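Local coordinates for protein glycoside transferase (Listeria monocytogenes, PDB 6R2M) that probably hydrolyses exopolysaccharide outside the cell as a monomeric glycoside hydrolase, with transferase activity also possible, at residues A[49-59]-A[300-309]; A[201-209]-A[244-252]. All coordinates share one frame; numbering follows the deposited sequence.

The two contacts belong to one largely helical chain. Interaction 1 pairs helix 50-62 with helix 301-312, the last one, parts of the chain more than 240 residues apart, with the centre of the contact about 8 Å from the centre of the chain. Interaction 2, formed by residues between those two helices in the sequence, pairs the short strands 206-208 and 247-249, its centre farther out, about 19 Å from the centre of the chain. The centres of interactions 1 and 2 are 24 Å apart and their nearest atoms about 8 Å apart, without touching. Helix 262-274 links them indirectly: it packs on Phe302 and Asn306 of interaction 1 and on Met209 and Val244 of interaction 2.

Interaction 1 of 2, residues A[49-59]-A[300-309]; sequences LAESIGLYMEY and HFFDYINKEI
The ring of Phe302 meets the carboxylate of Glu51 obliquely, the two planes 40° apart, with Glu51 CD 3.3 Å from Phe302 CD1. Over the centre of one ring face lies the amide of Asn306, its ND2 3.3 Å above the plane. Asn306 ND2 also donates to Phe302 O (2.9 Å), a bond that helps hold the amide above the ring. On the neighbouring Phe301, Ile305 CB covers one face toward the rim and Tyr56 CB comes to the edge near CZ, while Ser52 CB touches Phe301 CD2 at 3.5 Å. His300 has Leu49 CD1 at its edge; in the plane of the same ring, Phe302 N donates to His300 ND1 (2.9 Å), an N-cap bond at the start of helix 301-312. At the far end, Ile309 CG1 and Glu308 O lie at the edge of the Tyr59 ring, whose hydroxyl bonds to Lys312.

Between these aromatic groups Leu55 enters as a knob into the hole formed by Phe302, Ile305, Asn306 and Ile309. Leu55 CG stands opposite the carbonyl carbon (chi1 -77°); CD1 then reaches Phe302 CD1 at 3.5 Å, CB rests 3.6 Å from Ile305 CG2, and CD2 turns to the amide of Asn306 and to Ile309 CD1. The side chains of Glu51 and Glu58 border this packing and also touch Arg105 of helix 100-116.

The axes of 50-59 and 301-309 approach to 9.9 Å and run nearly parallel at 16°, consistent with two neighbouring helices in the same ring of an (α/α)6 barrel, as in family 8 glycoside hydrolases.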
loop_
_atom_site.group_PDB
_atom_site.type_symbol
_atom_site.label_atom_id
_atom_site.label_comp_id
_atom_site.label_asym_id
_atom_site.label_seq_id
_atom_site.Cartn_x
_atom_site.Cartn_y
_atom_site.Cartn_z
ATOM N N LEU A 49 -9.546 5.317 7.118
ATOM C CA LEU A 49 -8.728 4.110 6.994
ATOM C C LEU A 49 -7.296 4.331 7.472
ATOM O O LEU A 49 -6.694 5.371 7.200
ATOM C CB LEU A 49 -8.689 3.652 5.531
ATOM C CG LEU A 49 -10.054 3.356 4.890
ATOM C CD1 LEU A 49 -9.910 3.232 3.382
ATOM C CD2 LEU A 49 -10.609 2.065 5.459
ATOM N N ALA A 50 -6.747 3.331 8.183
ATOM C CA ALA A 50 -5.316 3.351 8.466
ATOM C C ALA A 50 -4.518 3.384 7.177
ATOM O O ALA A 50 -3.414 3.951 7.135
ATOM C CB ALA A 50 -4.916 2.138 9.321
ATOM N N GLU A 51 -5.062 2.777 6.124
ATOM C CA GLU A 51 -4.442 2.808 4.812
ATOM C C GLU A 51 -4.259 4.242 4.330
ATOM O O GLU A 51 -3.176 4.623 3.859
ATOM C CB GLU A 51 -5.320 2.011 3.850
ATOM C CG GLU A 51 -4.902 2.057 2.405
ATOM C CD GLU A 51 -5.875 1.285 1.559
ATOM O OE1 GLU A 51 -6.936 1.843 1.216
ATOM O OE2 GLU A 51 -5.584 0.116 1.266
ATOM N N SER A 52 -5.305 5.055 4.465
ATOM C CA SER A 52 -5.253 6.425 3.969
ATOM C C SER A 52 -4.260 7.275 4.752
ATOM O O SER A 52 -3.439 7.981 4.152
ATOM C CB SER A 52 -6.637 7.063 4.004
ATOM O OG SER A 52 -7.556 6.295 3.272
ATOM N N ILE A 53 -4.312 7.232 6.093
ATOM C CA ILE A 53 -3.381 8.056 6.864
ATOM C C ILE A 53 -1.948 7.591 6.625
ATOM O O ILE A 53 -1.035 8.414 6.518
ATOM C CB ILE A 53 -3.762 8.091 8.367
ATOM C CG1 ILE A 53 -2.928 9.137 9.115
ATOM C CG2 ILE A 53 -3.597 6.720 9.032
ATOM C CD1 ILE A 53 -3.403 9.381 10.558
ATOM N N GLY A 54 -1.728 6.278 6.483
ATOM C CA GLY A 54 -0.383 5.799 6.204
ATOM C C GLY A 54 0.132 6.256 4.846
ATOM O O GLY A 54 1.312 6.592 4.700
ATOM N N LEU A 55 -0.734 6.259 3.833
ATOM C CA LEU A 55 -0.319 6.734 2.512
ATOM C C LEU A 55 -0.030 8.232 2.541
ATOM O O LEU A 55 0.931 8.701 1.923
ATOM C CB LEU A 55 -1.396 6.415 1.474
ATOM C CG LEU A 55 -1.433 4.963 1.017
ATOM C CD1 LEU A 55 -2.788 4.673 0.408
ATOM C CD2 LEU A 55 -0.303 4.679 0.027
ATOM N N TYR A 56 -0.843 8.986 3.270
ATOM C CA TYR A 56 -0.580 10.408 3.409
ATOM C C TYR A 56 0.738 10.641 4.133
ATOM O O TYR A 56 1.532 11.493 3.720
ATOM C CB TYR A 56 -1.748 11.067 4.135
ATOM C CG TYR A 56 -1.785 12.575 4.062
ATOM C CD1 TYR A 56 -1.312 13.271 2.952
ATOM C CD2 TYR A 56 -2.306 13.294 5.118
ATOM C CE1 TYR A 56 -1.369 14.662 2.912
ATOM C CE2 TYR A 56 -2.354 14.681 5.094
ATOM C CZ TYR A 56 -1.893 15.349 3.987
ATOM O OH TYR A 56 -1.959 16.730 3.981
ATOM N N MET A 57 1.005 9.869 5.193
ATOM C CA MET A 57 2.301 9.965 5.866
ATOM C C MET A 57 3.451 9.678 4.913
ATOM O O MET A 57 4.475 10.373 4.940
ATOM C CB MET A 57 2.344 9.003 7.047
ATOM C CG MET A 57 1.501 9.482 8.205
ATOM S SD MET A 57 1.250 8.256 9.524
ATOM C CE MET A 57 2.956 7.973 10.045
ATOM N N GLU A 58 3.306 8.637 4.086
ATOM C CA GLU A 58 4.330 8.310 3.099
ATOM C C GLU A 58 4.579 9.489 2.161
ATOM O O GLU A 58 5.731 9.874 1.913
ATOM C CB GLU A 58 3.890 7.060 2.333
ATOM C CG GLU A 58 4.869 6.573 1.309
ATOM C CD GLU A 58 4.428 5.260 0.677
ATOM O OE1 GLU A 58 3.655 4.515 1.318
ATOM O OE2 GLU A 58 4.868 4.962 -0.454
ATOM N N TYR A 59 3.501 10.087 1.642
ATOM C CA TYR A 59 3.629 11.247 0.773
ATOM C C TYR A 59 4.340 12.398 1.479
ATOM O O TYR A 59 5.207 13.052 0.894
ATOM C CB TYR A 59 2.245 11.693 0.279
ATOM C CG TYR A 59 2.331 12.895 -0.626
ATOM C CD1 TYR A 59 2.602 12.736 -1.984
ATOM C CD2 TYR A 59 2.207 14.182 -0.119
ATOM C CE1 TYR A 59 2.706 13.822 -2.825
ATOM C CE2 TYR A 59 2.313 15.295 -0.956
ATOM C CZ TYR A 59 2.566 15.105 -2.306
ATOM O OH TYR A 59 2.702 16.205 -3.146
ATOM N N HIS A 300 -11.500 7.467 -4.942
ATOM C CA HIS A 300 -11.046 6.966 -3.653
ATOM C C HIS A 300 -9.695 7.577 -3.318
ATOM O O HIS A 300 -8.836 7.725 -4.186
ATOM C CB HIS A 300 -10.943 5.452 -3.726
ATOM C CG HIS A 300 -10.849 4.770 -2.403
ATOM N ND1 HIS A 300 -9.757 4.898 -1.570
ATOM C CD2 HIS A 300 -11.697 3.912 -1.789
ATOM C CE1 HIS A 300 -9.950 4.166 -0.486
ATOM N NE2 HIS A 300 -11.117 3.555 -0.597
ATOM N N PHE A 301 -9.520 7.948 -2.050
ATOM C CA PHE A 301 -8.233 8.488 -1.623
ATOM C C PHE A 301 -7.074 7.591 -2.052
ATOM O O PHE A 301 -5.999 8.084 -2.420
ATOM C CB PHE A 301 -8.229 8.684 -0.108
ATOM C CG PHE A 301 -7.036 9.429 0.378
ATOM C CD1 PHE A 301 -6.950 10.799 0.212
ATOM C CD2 PHE A 301 -5.975 8.748 0.974
ATOM C CE1 PHE A 301 -5.818 11.489 0.661
ATOM C CE2 PHE A 301 -4.862 9.414 1.423
ATOM C CZ PHE A 301 -4.775 10.791 1.267
ATOM N N PHE A 302 -7.268 6.269 -2.000
ATOM C CA PHE A 302 -6.213 5.336 -2.406
ATOM C C PHE A 302 -5.726 5.628 -3.816
ATOM O O PHE A 302 -4.518 5.621 -4.074
ATOM C CB PHE A 302 -6.723 3.900 -2.329
ATOM C CG PHE A 302 -5.651 2.841 -2.477
ATOM C CD1 PHE A 302 -4.858 2.471 -1.396
ATOM C CD2 PHE A 302 -5.496 2.147 -3.677
ATOM C CE1 PHE A 302 -3.911 1.443 -1.520
ATOM C CE2 PHE A 302 -4.557 1.140 -3.800
ATOM C CZ PHE A 302 -3.766 0.780 -2.724
ATOM N N ASP A 303 -6.655 5.899 -4.743
ATOM C CA ASP A 303 -6.260 6.222 -6.113
ATOM C C ASP A 303 -5.616 7.599 -6.184
ATOM O O ASP A 303 -4.562 7.774 -6.810
ATOM C CB ASP A 303 -7.478 6.163 -7.040
ATOM C CG ASP A 303 -7.946 4.751 -7.308
ATOM O OD1 ASP A 303 -7.104 3.884 -7.594
ATOM O OD2 ASP A 303 -9.170 4.512 -7.229
ATOM N N TYR A 304 -6.232 8.585 -5.535
ATOM C CA TYR A 304 -5.704 9.940 -5.566
ATOM C C TYR A 304 -4.270 9.970 -5.055
ATOM O O TYR A 304 -3.370 10.495 -5.716
ATOM C CB TYR A 304 -6.594 10.862 -4.729
ATOM C CG TYR A 304 -5.976 12.223 -4.516
ATOM C CD1 TYR A 304 -6.059 13.203 -5.500
ATOM C CD2 TYR A 304 -5.267 12.514 -3.361
ATOM C CE1 TYR A 304 -5.460 14.435 -5.325
ATOM C CE2 TYR A 304 -4.675 13.746 -3.177
ATOM C CZ TYR A 304 -4.778 14.699 -4.157
ATOM O OH TYR A 304 -4.169 15.922 -3.940
ATOM N N ILE A 305 -4.034 9.370 -3.886
ATOM C CA ILE A 305 -2.751 9.591 -3.233
ATOM C C ILE A 305 -1.664 8.706 -3.832
ATOM O O ILE A 305 -0.494 9.095 -3.848
ATOM C CB ILE A 305 -2.873 9.391 -1.711
ATOM C CG1 ILE A 305 -1.669 10.005 -0.991
ATOM C CG2 ILE A 305 -3.060 7.910 -1.327
ATOM C CD1 ILE A 305 -1.657 11.541 -1.018
ATOM N N ASN A 306 -2.005 7.509 -4.330
ATOM C CA ASN A 306 -0.977 6.704 -4.979
ATOM C C ASN A 306 -0.544 7.316 -6.304
ATOM O O ASN A 306 0.628 7.191 -6.682
ATOM C CB ASN A 306 -1.458 5.269 -5.184
ATOM C CG ASN A 306 -1.199 4.392 -3.963
ATOM O OD1 ASN A 306 -0.058 4.141 -3.612
ATOM N ND2 ASN A 306 -2.261 3.936 -3.313
ATOM N N LYS A 307 -1.446 8.017 -6.998
ATOM C CA LYS A 307 -0.994 8.764 -8.162
ATOM C C LYS A 307 -0.021 9.867 -7.744
ATOM O O LYS A 307 1.053 9.997 -8.343
ATOM C CB LYS A 307 -2.191 9.324 -8.944
ATOM C CG LYS A 307 -1.782 10.224 -10.097
ATOM C CD LYS A 307 -2.945 10.528 -11.016
ATOM C CE LYS A 307 -2.488 11.420 -12.152
ATOM N NZ LYS A 307 -3.552 11.758 -13.140
ATOM N N GLU A 308 -0.347 10.624 -6.683
ATOM C CA GLU A 308 0.547 11.701 -6.265
ATOM C C GLU A 308 1.896 11.157 -5.811
ATOM O O GLU A 308 2.938 11.719 -6.157
ATOM C CB GLU A 308 -0.086 12.533 -5.156
ATOM C CG GLU A 308 -1.342 13.273 -5.588
ATOM C CD GLU A 308 -1.122 14.180 -6.785
ATOM O OE1 GLU A 308 -0.024 14.759 -6.919
ATOM O OE2 GLU A 308 -2.070 14.326 -7.589
ATOM N N ILE A 309 1.898 10.067 -5.031
ATOM C CA ILE A 309 3.168 9.499 -4.575
ATOM C C ILE A 309 4.006 9.036 -5.757
ATOM O O ILE A 309 5.205 9.323 -5.841
ATOM C CB ILE A 309 2.923 8.336 -3.605
ATOM C CG1 ILE A 309 2.283 8.836 -2.313
ATOM C CG2 ILE A 309 4.258 7.591 -3.315
ATOM C CD1 ILE A 309 1.791 7.720 -1.433
#

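Interaction 2 of 2, residues A[201-209]-A[244-252]; sequences YADPSEVNM and VYARYQRET
Arg250 grips the backbone oxygen of Asp203 end-on: NH1 donates to Asp203 O at 2.8 Å and NH2 to the same atom at 3.2 Å, the oxygen lying almost in the guanidinium plane. A bend in the arginine chain at chi3 (-39°) lays that plane flat on the Tyr201 ring, centres 3.7 Å apart and planes within 2° of parallel, a stacked cation-pi contact. Arg250 CD adds a CH-pi contact over the same ring. Asp203 is itself tied down, its OD2 accepting from Ser205 N, an Asx turn, and also from Glu206 N, which completes an Asx motif leading into strand 206-208.

Along the strands and just beyond their ends, Arg250 N donates to Ser205 O (2.8 Å), Val207 and Tyr248 exchange both bonds of an antiparallel hydrogen-bonded pair, and Met209 N donates to Ala246 O (3.0 Å). A water bridges Asn208 OD1 and Ala246 O; the Asn208 oxygen also caps Ile210 N, where the helix begins.

On the face carrying Glu206, Asn208, Arg247 and Gln249, the Glu206 carboxylate rests against Arg247 CD, and its OE2 shares Ser256 with Gln249 NE2. On the other face, Val207 CG1 touches Arg250 CG at 3.5 Å. Doubly bent, the Met209 chain brings CG to the edge of the Tyr248 ring, 3.6 Å from CD1, with the sulfur in an oblique Met-aromatic contact.

The two-stranded ribbon borders helix 228-241, where Phe233 meets the Tyr248 ring edge-to-face and Glu237 bonds its hydroxyl; strand 206-208 runs directly into helix 209-223, and helix 262-274 packs on Met209 and Val244.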
loop_
_atom_site.group_PDB
_atom_site.type_symbol
_atom_site.label_atom_id
_atom_site.label_comp_id
_atom_site.label_asym_id
_atom_site.label_seq_id
_atom_site.Cartn_x
_atom_site.Cartn_y
_atom_site.Cartn_z
ATOM N N TYR A 201 -7.371 -19.014 -4.765
ATOM C CA TYR A 201 -7.739 -17.718 -5.315
ATOM C C TYR A 201 -8.738 -17.021 -4.398
ATOM O O TYR A 201 -9.511 -17.651 -3.671
ATOM C CB TYR A 201 -8.314 -17.851 -6.733
ATOM C CG TYR A 201 -7.281 -18.223 -7.801
ATOM C CD1 TYR A 201 -6.400 -17.272 -8.318
ATOM C CD2 TYR A 201 -7.191 -19.526 -8.281
ATOM C CE1 TYR A 201 -5.453 -17.617 -9.282
ATOM C CE2 TYR A 201 -6.267 -19.871 -9.247
ATOM C CZ TYR A 201 -5.406 -18.913 -9.754
ATOM O OH TYR A 201 -4.478 -19.264 -10.714
ATOM N N ALA A 202 -8.710 -15.691 -4.440
ATOM C CA ALA A 202 -9.558 -14.902 -3.561
ATOM C C ALA A 202 -11.021 -14.986 -3.970
ATOM O O ALA A 202 -11.914 -14.885 -3.116
ATOM C CB ALA A 202 -9.091 -13.447 -3.565
ATOM N N ASP A 203 -11.284 -15.170 -5.255
ATOM C CA ASP A 203 -12.627 -15.142 -5.815
ATOM C C ASP A 203 -12.734 -16.244 -6.849
ATOM O O ASP A 203 -11.744 -16.571 -7.514
ATOM C CB ASP A 203 -12.922 -13.770 -6.449
ATOM C CG ASP A 203 -14.335 -13.660 -6.973
ATOM O OD1 ASP A 203 -15.242 -13.381 -6.166
ATOM O OD2 ASP A 203 -14.532 -13.851 -8.189
ATOM N N PRO A 204 -13.903 -16.871 -6.999
ATOM C CA PRO A 204 -14.003 -17.990 -7.945
ATOM C C PRO A 204 -13.813 -17.594 -9.403
ATOM O O PRO A 204 -13.484 -18.465 -10.212
ATOM C CB PRO A 204 -15.410 -18.559 -7.696
ATOM C CG PRO A 204 -16.064 -17.664 -6.705
ATOM C CD PRO A 204 -15.004 -16.863 -6.023
ATOM N N SER A 205 -13.987 -16.326 -9.774
ATOM C CA SER A 205 -13.906 -16.002 -11.196
ATOM C C SER A 205 -13.156 -14.724 -11.539
ATOM O O SER A 205 -12.793 -14.558 -12.708
ATOM C CB SER A 205 -15.311 -15.911 -11.798
ATOM O OG SER A 205 -16.103 -15.000 -11.065
ATOM N N GLU A 206 -12.903 -13.817 -10.604
ATOM C CA GLU A 206 -12.322 -12.525 -10.935
ATOM C C GLU A 206 -11.051 -12.281 -10.134
ATOM O O GLU A 206 -10.951 -12.686 -8.970
ATOM C CB GLU A 206 -13.322 -11.404 -10.647
ATOM C CG GLU A 206 -12.888 -10.037 -11.094
ATOM C CD GLU A 206 -13.949 -8.993 -10.795
ATOM O OE1 GLU A 206 -14.207 -8.718 -9.597
ATOM O OE2 GLU A 206 -14.532 -8.446 -11.760
ATOM N N VAL A 207 -10.087 -11.596 -10.757
ATOM C CA VAL A 207 -8.928 -11.070 -10.042
ATOM C C VAL A 207 -8.990 -9.552 -10.055
ATOM O O VAL A 207 -9.440 -8.943 -11.034
ATOM C CB VAL A 207 -7.583 -11.555 -10.623
ATOM C CG1 VAL A 207 -7.449 -13.067 -10.456
ATOM C CG2 VAL A 207 -7.448 -11.151 -12.076
ATOM N N ASN A 208 -8.538 -8.945 -8.962
ATOM C CA ASN A 208 -8.398 -7.498 -8.851
ATOM C C ASN A 208 -6.933 -7.143 -9.105
ATOM O O ASN A 208 -6.049 -7.614 -8.385
ATOM C CB ASN A 208 -8.845 -7.051 -7.459
ATOM C CG ASN A 208 -8.876 -5.553 -7.304
ATOM O OD1 ASN A 208 -7.958 -4.855 -7.721
ATOM N ND2 ASN A 208 -9.938 -5.047 -6.693
ATOM N N MET A 209 -6.673 -6.331 -10.135
ATOM C CA MET A 209 -5.287 -6.100 -10.532
ATOM C C MET A 209 -4.517 -5.220 -9.549
ATOM O O MET A 209 -3.283 -5.217 -9.597
ATOM C CB MET A 209 -5.238 -5.506 -11.943
ATOM C CG MET A 209 -5.640 -6.517 -13.026
ATOM S SD MET A 209 -4.525 -7.945 -13.122
ATOM C CE MET A 209 -3.148 -7.195 -13.971
ATOM N N VAL A 244 -3.877 -1.760 -19.272
ATOM C CA VAL A 244 -4.094 -2.894 -18.385
ATOM C C VAL A 244 -5.360 -2.595 -17.598
ATOM O O VAL A 244 -5.500 -1.507 -17.029
ATOM C CB VAL A 244 -2.894 -3.146 -17.452
ATOM C CG1 VAL A 244 -3.208 -4.278 -16.464
ATOM C CG2 VAL A 244 -1.627 -3.486 -18.256
ATOM N N TYR A 245 -6.305 -3.520 -17.611
ATOM C CA TYR A 245 -7.605 -3.227 -17.035
ATOM C C TYR A 245 -7.619 -3.490 -15.534
ATOM O O TYR A 245 -6.741 -4.162 -14.985
ATOM C CB TYR A 245 -8.677 -4.039 -17.756
ATOM C CG TYR A 245 -8.833 -3.564 -19.182
ATOM C CD1 TYR A 245 -9.490 -2.381 -19.456
ATOM C CD2 TYR A 245 -8.285 -4.278 -20.239
ATOM C CE1 TYR A 245 -9.629 -1.928 -20.766
ATOM C CE2 TYR A 245 -8.425 -3.837 -21.548
ATOM C CZ TYR A 245 -9.093 -2.664 -21.798
ATOM O OH TYR A 245 -9.224 -2.220 -23.099
ATOM N N ALA A 246 -8.637 -2.928 -14.866
ATOM C CA ALA A 246 -8.708 -2.983 -13.410
ATOM C C ALA A 246 -9.005 -4.379 -12.884
ATOM O O ALA A 246 -8.533 -4.735 -11.796
ATOM C CB ALA A 246 -9.768 -2.009 -12.903
ATOM N N ARG A 247 -9.809 -5.162 -13.603
ATOM C CA ARG A 247 -10.202 -6.487 -13.138
ATOM C C ARG A 247 -10.328 -7.430 -14.321
ATOM O O ARG A 247 -10.786 -7.020 -15.389
ATOM C CB ARG A 247 -11.539 -6.459 -12.395
ATOM C CG ARG A 247 -11.509 -5.718 -11.074
ATOM C CD ARG A 247 -12.898 -5.458 -10.579
ATOM N NE ARG A 247 -12.895 -4.888 -9.233
ATOM C CZ ARG A 247 -12.981 -3.592 -8.958
ATOM N NH1 ARG A 247 -13.070 -2.705 -9.942
ATOM N NH2 ARG A 247 -12.975 -3.182 -7.694
ATOM N N TYR A 248 -9.950 -8.700 -14.121
ATOM C CA TYR A 248 -10.040 -9.699 -15.175
ATOM C C TYR A 248 -10.771 -10.951 -14.706
ATOM O O TYR A 248 -10.780 -11.298 -13.520
ATOM C CB TYR A 248 -8.649 -10.113 -15.686
ATOM C CG TYR A 248 -7.928 -9.068 -16.496
ATOM C CD1 TYR A 248 -7.232 -8.034 -15.870
ATOM C CD2 TYR A 248 -7.921 -9.125 -17.880
ATOM C CE1 TYR A 248 -6.565 -7.078 -16.603
ATOM C CE2 TYR A 248 -7.259 -8.165 -18.628
ATOM C CZ TYR A 248 -6.582 -7.146 -17.979
ATOM O OH TYR A 248 -5.912 -6.189 -18.700
ATOM N N GLN A 249 -11.389 -11.631 -15.666
ATOM C CA GLN A 249 -11.974 -12.939 -15.434
ATOM C C GLN A 249 -10.894 -14.005 -15.611
ATOM O O GLN A 249 -10.201 -14.035 -16.632
ATOM C CB GLN A 249 -13.138 -13.161 -16.398
ATOM C CG GLN A 249 -14.261 -12.157 -16.221
ATOM C CD GLN A 249 -15.088 -12.422 -14.978
ATOM O OE1 GLN A 249 -15.605 -13.525 -14.791
ATOM N NE2 GLN A 249 -15.223 -11.414 -14.124
ATOM N N ARG A 250 -10.733 -14.868 -14.606
ATOM C CA ARG A 250 -9.620 -15.812 -14.653
ATOM C C ARG A 250 -9.811 -16.884 -15.712
ATOM O O ARG A 250 -8.830 -17.342 -16.305
ATOM C CB ARG A 250 -9.429 -16.472 -13.299
ATOM C CG ARG A 250 -8.491 -15.724 -12.425
ATOM C CD ARG A 250 -7.805 -16.662 -11.475
ATOM N NE ARG A 250 -8.700 -17.693 -10.957
ATOM C CZ ARG A 250 -9.641 -17.485 -10.042
ATOM N NH1 ARG A 250 -9.826 -16.274 -9.534
ATOM N NH2 ARG A 250 -10.393 -18.497 -9.623
ATOM N N GLU A 251 -11.052 -17.300 -15.950
ATOM C CA GLU A 251 -11.296 -18.416 -16.857
ATOM C C GLU A 251 -10.986 -18.039 -18.300
ATOM O O GLU A 251 -10.427 -18.845 -19.052
ATOM C CB GLU A 251 -12.742 -18.885 -16.710
ATOM C CG GLU A 251 -13.175 -19.109 -15.253
ATOM C CD GLU A 251 -13.901 -17.914 -14.625
ATOM O OE1 GLU A 251 -15.067 -18.090 -14.209
ATOM O OE2 GLU A 251 -13.315 -16.807 -14.524
ATOM N N THR A 252 -11.321 -16.811 -18.698
ATOM C CA THR A 252 -11.161 -16.359 -20.072
ATOM C C THR A 252 -9.947 -15.469 -20.275
ATOM O O THR A 252 -9.528 -15.271 -21.422
ATOM C CB THR A 252 -12.402 -15.577 -20.516
ATOM O OG1 THR A 252 -12.547 -14.430 -19.668
ATOM C CG2 THR A 252 -13.646 -16.431 -20.393
HETATM O O HOH W 1 -16.982 -11.779 -11.641
HETATM O O HOH W 2 -8.538 -2.950 -9.786
#